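Long-range contacts in putative glycosyltransferase (GalT1) (Streptococcus parasanguinis FW213, PDB 5HEA), which probably transfers sugars from nucleotide-activated donors to an acceptor, this chain being the C-terminal part of a longer protein and carrying a GT-A-type glycosyltransferase domain: residues Arg29-Asn34 / Val97-Leu102; Tyr140-Tyr145 / Gln204-Asn209; Glu176-Ile181 / Tyr196-Lys201. All coordinates share one frame; numbering follows the deposited sequence.

Contact 1: Arg29-Asn34 / Val97-Leu102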
loop_
_atom_site.group_PDB
_atom_site.type_symbol
_atom_site.label_atom_id
_atom_site.label_comp_id
_atom_site.label_asym_id
_atom_site.label_seq_id
_atom_site.Cartn_x
_atom_site.Cartn_y
_atom_site.Cartn_z
ATOM N N ARG A 29 27.135 -37.856 2.609
ATOM C CA ARG A 29 27.538 -39.231 2.307
ATOM C C ARG A 29 27.902 -39.478 0.840
ATOM O O ARG A 29 27.988 -40.632 0.420
ATOM C CB ARG A 29 26.426 -40.214 2.685
ATOM C CG ARG A 29 26.218 -40.390 4.183
ATOM C CD ARG A 29 25.237 -41.519 4.453
ATOM N NE ARG A 29 24.008 -41.389 3.668
ATOM C CZ ARG A 29 22.823 -41.045 4.174
ATOM N NH1 ARG A 29 22.698 -40.804 5.475
ATOM N NH2 ARG A 29 21.760 -40.954 3.383
ATOM N N GLN A 30 28.106 -38.421 0.056
ATOM C CA GLN A 30 28.418 -38.603 -1.364
ATOM C C GLN A 30 29.780 -39.255 -1.562
ATOM O O GLN A 30 30.753 -38.877 -0.912
ATOM C CB GLN A 30 28.367 -37.276 -2.126
ATOM C CG GLN A 30 26.968 -36.803 -2.416
ATOM C CD GLN A 30 26.146 -37.863 -3.115
ATOM O OE1 GLN A 30 26.426 -38.227 -4.265
ATOM N NE2 GLN A 30 25.134 -38.378 -2.425
ATOM N N THR A 31 29.840 -40.225 -2.472
ATOM C CA THR A 31 31.103 -40.862 -2.843
ATOM C C THR A 31 32.026 -39.885 -3.571
ATOM O O THR A 31 33.251 -40.023 -3.526
ATOM C CB THR A 31 30.871 -42.115 -3.724
ATOM O OG1 THR A 31 30.180 -41.743 -4.917
ATOM C CG2 THR A 31 30.033 -43.131 -2.986
ATOM N N TYR A 32 31.435 -38.909 -4.261
ATOM C CA TYR A 32 32.205 -37.822 -4.853
ATOM C C TYR A 32 32.447 -36.781 -3.772
ATOM O O TYR A 32 31.509 -36.156 -3.277
ATOM C CB TYR A 32 31.454 -37.198 -6.029
ATOM C CG TYR A 32 32.295 -36.254 -6.871
ATOM C CD1 TYR A 32 32.462 -34.927 -6.502
ATOM C CD2 TYR A 32 32.922 -36.698 -8.029
ATOM C CE1 TYR A 32 33.224 -34.062 -7.266
ATOM C CE2 TYR A 32 33.688 -35.842 -8.800
ATOM C CZ TYR A 32 33.827 -34.525 -8.415
ATOM O OH TYR A 32 34.578 -33.672 -9.173
ATOM N N LYS A 33 33.706 -36.590 -3.408
ATOM C CA LYS A 33 34.035 -35.832 -2.205
ATOM C C LYS A 33 34.203 -34.332 -2.437
ATOM O O LYS A 33 33.947 -33.529 -1.539
ATOM C CB LYS A 33 35.308 -36.393 -1.561
ATOM C CG LYS A 33 35.236 -37.875 -1.214
ATOM C CD LYS A 33 34.223 -38.117 -0.124
ATOM C CE LYS A 33 34.105 -39.594 0.200
ATOM N NZ LYS A 33 33.215 -39.812 1.381
ATOM N N ASN A 34 34.643 -33.955 -3.631
ATOM C CA ASN A 34 35.019 -32.566 -3.866
ATOM C C ASN A 34 33.839 -31.664 -4.241
ATOM O O ASN A 34 33.683 -31.262 -5.394
ATOM C CB ASN A 34 36.131 -32.466 -4.912
ATOM C CG ASN A 34 36.761 -31.089 -4.946
ATOM O OD1 ASN A 34 36.529 -30.274 -4.052
ATOM N ND2 ASN A 34 37.553 -30.816 -5.976
ATOM N N VAL A 97 19.115 -38.191 -1.876
ATOM C CA VAL A 97 19.770 -38.881 -2.982
ATOM C C VAL A 97 20.562 -40.114 -2.541
ATOM O O VAL A 97 20.904 -40.266 -1.362
ATOM C CB VAL A 97 20.732 -37.924 -3.740
ATOM C CG1 VAL A 97 19.971 -36.750 -4.341
ATOM C CG2 VAL A 97 21.806 -37.406 -2.797
ATOM N N GLU A 98 20.864 -40.979 -3.510
ATOM C CA GLU A 98 21.752 -42.119 -3.299
ATOM C C GLU A 98 23.157 -41.611 -3.037
ATOM O O GLU A 98 23.478 -40.486 -3.397
ATOM C CB GLU A 98 21.785 -43.008 -4.547
ATOM C CG GLU A 98 20.496 -43.739 -4.833
ATOM C CD GLU A 98 20.283 -44.910 -3.901
ATOM O OE1 GLU A 98 21.234 -45.275 -3.177
ATOM O OE2 GLU A 98 19.163 -45.463 -3.892
ATOM N N GLU A 99 24.003 -42.443 -2.433
ATOM C CA GLU A 99 25.369 -42.030 -2.110
ATOM C C GLU A 99 26.259 -41.882 -3.345
ATOM O O GLU A 99 27.297 -41.211 -3.285
ATOM C CB GLU A 99 26.012 -43.006 -1.122
ATOM C CG GLU A 99 26.473 -44.298 -1.765
ATOM C CD GLU A 99 27.115 -45.247 -0.771
ATOM O OE1 GLU A 99 26.791 -45.145 0.433
ATOM O OE2 GLU A 99 27.942 -46.086 -1.197
ATOM N N PHE A 100 25.854 -42.506 -4.453
ATOM C CA PHE A 100 26.614 -42.449 -5.709
ATOM C C PHE A 100 26.036 -41.452 -6.719
ATOM O O PHE A 100 26.449 -41.409 -7.881
ATOM C CB PHE A 100 26.692 -43.842 -6.344
ATOM C CG PHE A 100 25.363 -44.526 -6.469
ATOM C CD1 PHE A 100 24.461 -44.154 -7.456
ATOM C CD2 PHE A 100 25.016 -45.552 -5.602
ATOM C CE1 PHE A 100 23.234 -44.788 -7.575
ATOM C CE2 PHE A 100 23.783 -46.188 -5.717
ATOM C CZ PHE A 100 22.896 -45.803 -6.706
ATOM N N TYR A 101 25.076 -40.657 -6.270
ATOM C CA TYR A 101 24.377 -39.690 -7.125
ATOM C C TYR A 101 25.305 -38.753 -7.896
ATOM O O TYR A 101 25.275 -38.694 -9.132
ATOM C CB TYR A 101 23.425 -38.864 -6.254
ATOM C CG TYR A 101 22.745 -37.701 -6.946
ATOM C CD1 TYR A 101 21.713 -37.918 -7.849
ATOM C CD2 TYR A 101 23.094 -36.389 -6.647
ATOM C CE1 TYR A 101 21.063 -36.862 -8.464
ATOM C CE2 TYR A 101 22.451 -35.317 -7.258
ATOM C CZ TYR A 101 21.435 -35.570 -8.164
ATOM O OH TYR A 101 20.784 -34.541 -8.779
ATOM N N LEU A 102 26.128 -38.021 -7.159
ATOM C CA LEU A 102 27.015 -37.023 -7.742
ATOM C C LEU A 102 28.070 -37.663 -8.648
ATOM O O LEU A 102 28.339 -37.185 -9.761
ATOM C CB LEU A 102 27.707 -36.258 -6.617
ATOM C CG LEU A 102 27.864 -34.745 -6.725
ATOM C CD1 LEU A 102 26.621 -34.099 -7.336
ATOM C CD2 LEU A 102 28.144 -34.183 -5.335
#
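Q30 reaches across to the chain around E98 and L102 and lays its side-chain amide over the start of helix 101-110. The chain is bent at chi2 (-53°), which turns CD back toward the turn made by residues 98-101. From there the two ends of the amide do different work. OE1 accepts the backbone N-H of L102 in a nearly straight bond of 2.9 Å, the donor tilted somewhat from the carbonyl plane. NE2 donates to E98 O, also at 2.9 Å, with the acceptor lying in the plane of the amide. Y101 N, closing a type I turn, comes to the same E98 O from the opposite face of that carbonyl. NE2 also rests 3.5 Å from V97 CG2, the Q30 and V97 side chains meeting at about a right angle, while V97 CG1 sits over the centre of the Y101 ring.

Beside the amide, T31 N donates to E99 O at 2.8 Å. The T31 and E99 side chains cross at about a right angle, with T31 CG2 3.9 Å from E99 CG; T31 OG1 is hydrogen-bonded to E103, in the first turn of the helix. Farther along, Y32 CB meets L102 CB at 3.9 Å, but the ring leads away to Y106 and its hydroxyl to E5 O.

The contact thus joins the loop of a beta-alpha-beta unit, between helix 20-28 and strand 35-41, to the helix after strand 96-97. NE2 has a further acceptor in S26 O, so the buried amide is gripped at both ends and its rotation is fixed. OE1 takes a first-turn N-H that has no acceptor within the helix, and may offset some of the positive character of that helix end.

Contact 2: Tyr140-Tyr145 / Gln204-Asn209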
loop_
_atom_site.group_PDB
_atom_site.type_symbol
_atom_site.label_atom_id
_atom_site.label_comp_id
_atom_site.label_asym_id
_atom_site.label_seq_id
_atom_site.Cartn_x
_atom_site.Cartn_y
_atom_site.Cartn_z
ATOM N N TYR A 140 17.495 -49.365 -17.141
ATOM C CA TYR A 140 18.650 -48.475 -17.224
ATOM C C TYR A 140 19.167 -48.315 -18.650
ATOM O O TYR A 140 19.326 -49.284 -19.385
ATOM C CB TYR A 140 19.799 -48.948 -16.326
ATOM C CG TYR A 140 21.059 -48.113 -16.484
ATOM C CD1 TYR A 140 21.214 -46.931 -15.782
ATOM C CD2 TYR A 140 22.092 -48.509 -17.336
ATOM C CE1 TYR A 140 22.355 -46.158 -15.918
ATOM C CE2 TYR A 140 23.243 -47.735 -17.482
ATOM C CZ TYR A 140 23.364 -46.559 -16.764
ATOM O OH TYR A 140 24.488 -45.765 -16.882
ATOM N N PHE A 141 19.414 -47.073 -19.033
ATOM C CA PHE A 141 20.204 -46.791 -20.214
ATOM C C PHE A 141 20.913 -45.458 -20.017
ATOM O O PHE A 141 20.598 -44.692 -19.103
ATOM C CB PHE A 141 19.360 -46.793 -21.501
ATOM C CG PHE A 141 18.424 -45.622 -21.627
ATOM C CD1 PHE A 141 18.834 -44.447 -22.260
ATOM C CD2 PHE A 141 17.138 -45.689 -21.124
ATOM C CE1 PHE A 141 17.973 -43.354 -22.378
ATOM C CE2 PHE A 141 16.264 -44.593 -21.238
ATOM C CZ PHE A 141 16.682 -43.435 -21.867
ATOM N N CYS A 142 21.881 -45.211 -20.881
ATOM C CA CYS A 142 22.603 -43.958 -20.923
ATOM C C CYS A 142 22.695 -43.630 -22.402
ATOM O O CYS A 142 22.725 -44.540 -23.228
ATOM C CB CYS A 142 23.990 -44.139 -20.308
ATOM S SG CYS A 142 24.989 -42.639 -20.280
ATOM N N LYS A 143 22.714 -42.348 -22.746
ATOM C CA LYS A 143 22.784 -41.926 -24.147
ATOM C C LYS A 143 23.286 -40.492 -24.235
ATOM O O LYS A 143 22.984 -39.670 -23.361
ATOM C CB LYS A 143 21.401 -42.019 -24.803
ATOM C CG LYS A 143 21.428 -41.951 -26.323
ATOM C CD LYS A 143 20.027 -42.062 -26.900
ATOM C CE LYS A 143 20.050 -42.068 -28.428
ATOM N NZ LYS A 143 20.608 -40.806 -29.006
ATOM N N ASN A 144 24.062 -40.206 -25.278
ATOM C CA ASN A 144 24.468 -38.847 -25.603
ATOM C C ASN A 144 23.472 -38.265 -26.588
ATOM O O ASN A 144 23.064 -38.948 -27.517
ATOM C CB ASN A 144 25.868 -38.835 -26.231
ATOM C CG ASN A 144 26.956 -39.139 -25.229
ATOM O OD1 ASN A 144 26.764 -38.973 -24.027
ATOM N ND2 ASN A 144 28.107 -39.591 -25.715
ATOM N N TYR A 145 23.070 -37.013 -26.376
ATOM C CA TYR A 145 22.105 -36.363 -27.263
ATOM C C TYR A 145 22.647 -35.063 -27.831
ATOM O O TYR A 145 23.348 -34.319 -27.142
ATOM C CB TYR A 145 20.808 -36.022 -26.520
ATOM C CG TYR A 145 20.021 -37.205 -26.020
ATOM C CD1 TYR A 145 19.016 -37.774 -26.796
ATOM C CD2 TYR A 145 20.264 -37.745 -24.760
ATOM C CE1 TYR A 145 18.285 -38.855 -26.336
ATOM C CE2 TYR A 145 19.537 -38.824 -24.295
ATOM C CZ TYR A 145 18.550 -39.374 -25.085
ATOM O OH TYR A 145 17.830 -40.453 -24.625
ATOM N N GLN A 204 26.256 -30.945 -26.227
ATOM C CA GLN A 204 25.829 -32.324 -26.045
ATOM C C GLN A 204 25.392 -32.555 -24.607
ATOM O O GLN A 204 25.982 -32.022 -23.664
ATOM C CB GLN A 204 26.959 -33.296 -26.389
ATOM C CG GLN A 204 26.614 -34.765 -26.136
ATOM C CD GLN A 204 27.736 -35.703 -26.546
ATOM O OE1 GLN A 204 27.869 -36.058 -27.721
ATOM N NE2 GLN A 204 28.555 -36.099 -25.580
ATOM N N ILE A 205 24.354 -33.363 -24.448
ATOM C CA ILE A 205 23.824 -33.676 -23.139
ATOM C C ILE A 205 23.825 -35.190 -22.958
ATOM O O ILE A 205 23.473 -35.920 -23.879
ATOM C CB ILE A 205 22.404 -33.121 -23.016
ATOM C CG1 ILE A 205 22.439 -31.594 -23.234
ATOM C CG2 ILE A 205 21.788 -33.530 -21.682
ATOM C CD1 ILE A 205 21.079 -30.911 -23.184
ATOM N N THR A 206 24.242 -35.660 -21.782
ATOM C CA THR A 206 24.217 -37.088 -21.488
ATOM C C THR A 206 23.120 -37.400 -20.472
ATOM O O THR A 206 23.059 -36.790 -19.402
ATOM C CB THR A 206 25.570 -37.582 -20.950
ATOM O OG1 THR A 206 26.586 -37.350 -21.935
ATOM C CG2 THR A 206 25.507 -39.080 -20.632
ATOM N N PHE A 207 22.243 -38.339 -20.820
ATOM C CA PHE A 207 21.178 -38.765 -19.918
ATOM C C PHE A 207 21.480 -40.138 -19.343
ATOM O O PHE A 207 21.825 -41.060 -20.094
ATOM C CB PHE A 207 19.830 -38.801 -20.653
ATOM C CG PHE A 207 18.676 -39.228 -19.777
ATOM C CD1 PHE A 207 18.209 -38.393 -18.772
ATOM C CD2 PHE A 207 18.062 -40.452 -19.959
ATOM C CE1 PHE A 207 17.159 -38.774 -17.972
ATOM C CE2 PHE A 207 17.009 -40.848 -19.149
ATOM C CZ PHE A 207 16.555 -40.007 -18.160
ATOM N N ILE A 208 21.361 -40.284 -18.021
ATOM C CA ILE A 208 21.409 -41.619 -17.412
ATOM C C ILE A 208 20.062 -41.960 -16.786
ATOM O O ILE A 208 19.587 -41.251 -15.887
ATOM C CB ILE A 208 22.557 -41.789 -16.371
ATOM C CG1 ILE A 208 22.722 -40.541 -15.525
ATOM C CG2 ILE A 208 23.879 -42.069 -17.067
ATOM C CD1 ILE A 208 23.824 -40.642 -14.496
ATOM N N ASN A 209 19.440 -43.033 -17.274
ATOM C CA ASN A 209 18.123 -43.429 -16.795
ATOM C C ASN A 209 18.191 -44.233 -15.508
ATOM O O ASN A 209 17.865 -45.420 -15.483
ATOM C CB ASN A 209 17.333 -44.212 -17.847
ATOM C CG ASN A 209 15.837 -44.211 -17.557
ATOM O OD1 ASN A 209 15.299 -43.203 -17.100
ATOM N ND2 ASN A 209 15.167 -45.343 -17.789
#
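N144 and T206 stand side by side on one face of an antiparallel strand pair, where T206 OG1 donates to N144 OD1 at 2.7 Å. The side chain of Q204, extended at chi2 (177°), brings its amide onto that of N144; the two are stacked with planes 18° apart, Q204 NE2 3.5 Å from N144 CG. C142 continues this face, its SG 3.4 Å from I208 CG2. On the other face Y145 and F207 run alongside each other, F207 CB at the edge of the tyrosine ring, 3.7 Å from CE2. F141 receives N209 CB over its ring face, 3.9 Å from the centroid, and meets the F207 ring obliquely.

Beneath these side chains, five backbone hydrogen bonds tie the strands, from N209 N to F141 O (2.7 Å) through the paired bonds of K143 with F207 and Y145 with I205.

Farther out, S114 bonds both T206 OG1 and Q204 NE2, and N112 takes N144 ND2. N120 and K139 O hold the N209 amide, and W150 meets Y145 edge-to-face. Strand 204-217 is also paired with strand 116-125, so strand 142-146 extends the sheet beyond it.

The chemistry thus varies along the pair: the N144-T206-Q204 end is polar and fixed by linked bonds, C142 and I208 meet as apolar groups, and the Y145-F207-F141 row packs mainly by carbon, beside an N209 amide satisfied by N120 and K139.

Contact 3: Glu176-Ile181 / Tyr196-Lys201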
loop_
_atom_site.group_PDB
_atom_site.type_symbol
_atom_site.label_atom_id
_atom_site.label_comp_id
_atom_site.label_asym_id
_atom_site.label_seq_id
_atom_site.Cartn_x
_atom_site.Cartn_y
_atom_site.Cartn_z
ATOM N N GLU A 176 30.035 -22.503 -16.673
ATOM C CA GLU A 176 30.101 -21.475 -17.714
ATOM C C GLU A 176 28.759 -21.289 -18.440
ATOM O O GLU A 176 28.501 -20.228 -18.999
ATOM C CB GLU A 176 31.214 -21.785 -18.723
ATOM C CG GLU A 176 30.987 -23.065 -19.522
ATOM C CD GLU A 176 32.163 -23.427 -20.411
ATOM O OE1 GLU A 176 32.945 -22.517 -20.769
ATOM O OE2 GLU A 176 32.305 -24.624 -20.749
ATOM N N LEU A 177 27.907 -22.311 -18.418
ATOM C CA LEU A 177 26.586 -22.221 -19.035
ATOM C C LEU A 177 25.695 -21.121 -18.415
ATOM O O LEU A 177 24.766 -20.638 -19.055
ATOM C CB LEU A 177 25.861 -23.565 -18.932
ATOM C CG LEU A 177 26.025 -24.699 -19.947
ATOM C CD1 LEU A 177 27.111 -24.476 -20.982
ATOM C CD2 LEU A 177 26.222 -26.007 -19.230
ATOM N N PHE A 178 25.970 -20.729 -17.177
ATOM C CA PHE A 178 25.089 -19.785 -16.479
ATOM C C PHE A 178 25.277 -18.296 -16.833
ATOM O O PHE A 178 24.578 -17.434 -16.282
ATOM C CB PHE A 178 25.140 -20.002 -14.957
ATOM C CG PHE A 178 24.385 -21.221 -14.503
ATOM C CD1 PHE A 178 23.062 -21.125 -14.105
ATOM C CD2 PHE A 178 24.990 -22.466 -14.515
ATOM C CE1 PHE A 178 22.359 -22.244 -13.705
ATOM C CE2 PHE A 178 24.301 -23.593 -14.112
ATOM C CZ PHE A 178 22.983 -23.489 -13.711
ATOM N N GLU A 179 26.206 -17.993 -17.738
ATOM C CA GLU A 179 26.374 -16.608 -18.199
ATOM C C GLU A 179 25.054 -16.021 -18.713
ATOM O O GLU A 179 24.500 -16.483 -19.722
ATOM C CB GLU A 179 27.444 -16.503 -19.293
ATOM C CG GLU A 179 27.615 -15.065 -19.813
ATOM C CD GLU A 179 28.516 -14.945 -21.042
ATOM O OE1 GLU A 179 28.863 -15.979 -21.657
ATOM O OE2 GLU A 179 28.871 -13.799 -21.394
ATOM N N GLY A 180 24.544 -15.018 -18.002
ATOM C CA GLY A 180 23.332 -14.336 -18.417
ATOM C C GLY A 180 22.052 -15.094 -18.126
ATOM O O GLY A 180 20.963 -14.642 -18.501
ATOM N N ILE A 181 22.171 -16.246 -17.467
ATOM C CA ILE A 181 20.997 -17.042 -17.125
ATOM C C ILE A 181 20.707 -16.993 -15.627
ATOM O O ILE A 181 21.553 -17.378 -14.813
ATOM C CB ILE A 181 21.147 -18.523 -17.597
ATOM C CG1 ILE A 181 21.143 -18.597 -19.132
ATOM C CG2 ILE A 181 20.004 -19.355 -17.053
ATOM C CD1 ILE A 181 21.403 -19.997 -19.697
ATOM N N TYR A 196 15.644 -25.084 -19.528
ATOM C CA TYR A 196 15.812 -25.281 -20.972
ATOM C C TYR A 196 16.793 -24.293 -21.602
ATOM O O TYR A 196 17.463 -24.617 -22.592
ATOM C CB TYR A 196 14.462 -25.255 -21.694
ATOM C CG TYR A 196 13.913 -23.872 -21.945
ATOM C CD1 TYR A 196 13.208 -23.196 -20.961
ATOM C CD2 TYR A 196 14.074 -23.256 -23.180
ATOM C CE1 TYR A 196 12.691 -21.926 -21.194
ATOM C CE2 TYR A 196 13.560 -21.988 -23.425
ATOM C CZ TYR A 196 12.871 -21.330 -22.427
ATOM O OH TYR A 196 12.366 -20.070 -22.662
ATOM N N ARG A 197 16.900 -23.092 -21.039
ATOM C CA ARG A 197 17.870 -22.139 -21.572
ATOM C C ARG A 197 19.313 -22.619 -21.375
ATOM O O ARG A 197 20.172 -22.393 -22.224
ATOM C CB ARG A 197 17.643 -20.739 -20.999
ATOM C CG ARG A 197 16.253 -20.195 -21.342
ATOM C CD ARG A 197 16.067 -18.770 -20.884
ATOM N NE ARG A 197 15.533 -18.671 -19.525
ATOM C CZ ARG A 197 16.087 -17.946 -18.552
ATOM N NH1 ARG A 197 17.209 -17.273 -18.794
ATOM N NH2 ARG A 197 15.521 -17.880 -17.341
ATOM N N LEU A 198 19.580 -23.297 -20.265
ATOM C CA LEU A 198 20.884 -23.941 -20.085
ATOM C C LEU A 198 21.151 -25.021 -21.139
ATOM O O LEU A 198 22.257 -25.112 -21.691
ATOM C CB LEU A 198 20.974 -24.547 -18.688
ATOM C CG LEU A 198 20.944 -23.501 -17.578
ATOM C CD1 LEU A 198 20.599 -24.174 -16.246
ATOM C CD2 LEU A 198 22.309 -22.816 -17.506
ATOM N N TYR A 199 20.141 -25.837 -21.427
ATOM C CA TYR A 199 20.265 -26.848 -22.487
ATOM C C TYR A 199 20.667 -26.203 -23.828
ATOM O O TYR A 199 21.540 -26.702 -24.562
ATOM C CB TYR A 199 18.935 -27.568 -22.695
ATOM C CG TYR A 199 18.416 -28.411 -21.560
ATOM C CD1 TYR A 199 19.275 -29.056 -20.684
ATOM C CD2 TYR A 199 17.043 -28.589 -21.391
ATOM C CE1 TYR A 199 18.775 -29.840 -19.650
ATOM C CE2 TYR A 199 16.535 -29.363 -20.358
ATOM C CZ TYR A 199 17.404 -29.981 -19.498
ATOM O OH TYR A 199 16.903 -30.760 -18.497
ATOM N N LEU A 200 20.031 -25.084 -24.152
ATOM C CA LEU A 200 20.305 -24.407 -25.428
ATOM C C LEU A 200 21.741 -23.867 -25.508
ATOM O O LEU A 200 22.242 -23.591 -26.594
ATOM C CB LEU A 200 19.280 -23.292 -25.685
ATOM C CG LEU A 200 17.834 -23.739 -25.903
ATOM C CD1 LEU A 200 16.881 -22.541 -25.859
ATOM C CD2 LEU A 200 17.697 -24.503 -27.230
ATOM N N LYS A 201 22.405 -23.730 -24.360
ATOM C CA LYS A 201 23.799 -23.294 -24.329
ATOM C C LYS A 201 24.742 -24.462 -24.603
ATOM O O LYS A 201 25.893 -24.253 -24.978
ATOM C CB LYS A 201 24.149 -22.681 -22.966
ATOM C CG LYS A 201 23.526 -21.319 -22.675
ATOM C CD LYS A 201 24.285 -20.210 -23.368
ATOM C CE LYS A 201 24.153 -18.893 -22.606
ATOM N NZ LYS A 201 25.029 -18.806 -21.402
HETATM O O HOH W 1 26.766 -16.860 -22.924
#
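K201 and L198 on helix 195-201 grip a short 3-10 turn and the type II beta turn F178-I181 that follows it, in the segment leaving strand 171-174 of the GT-A sheet. G180 occupies the third place of the turn with positive phi (77°), as is usual in type II turns.

The apolar packing centres on L198. Its CD2 lies directly over the middle of the F178 ring, 3.7 Å from the centroid in a CH-pi contact, while CD1 reaches the ring atom CZ at 3.5 Å. The same CD2 also touches I181 CD1 at 3.7 Å and comes close to L177 CB, so one methyl touches three residues of 176-181. L177 and K201 slide past each other in opposite directions, as do I181 and R197. In the latter pair I181 CG2 comes to 3.9 Å from R197 NH1, whose guanidinium is held by A193 O and R182 O. F173 of strand 171-174 backs L198, and I116 packs on L177.

Polar interactions gather at the tip of K201. Bends at chi2 (-79°) and chi4 curl the chain back to the turn, where NZ donates to two main-chain carbonyls. E179 O lies 2.9 Å away and uses a lone pair in its carbonyl plane; L177 O is approached from above its plane.

A second subunit also touches this region: its Q280 donates to G180 O, its N284 packs on I181 and its Y292 on K201.

E179 and K201 make no direct ion pair; instead a water donates to E179 OE1 at 2.6 Å and accepts from K201 NZ at 3.0 Å.

How the contacts relate
Contact 3 is the most buried of the three, and a second subunit touches it; contacts 1 and 2 are partly buried, lie farther from the centre of the chain and meet no other subunit. Contacts 2 and 3 adjoin, since helix 195-201 leads into strand 204-217 and I205 CD1 packs 3.6 Å from Y199 CD1; W150 meets both Y145 and Y199. Contacts 1 and 2 do not touch, yet helix 101-110, which starts in contact 1, packs farther along on I208. Their chemistry differs accordingly: a neutral amide bridging backbone in contact 1, regular strand pairing in contact 2, and leucine packing with a lysine on carbonyls in contact 3.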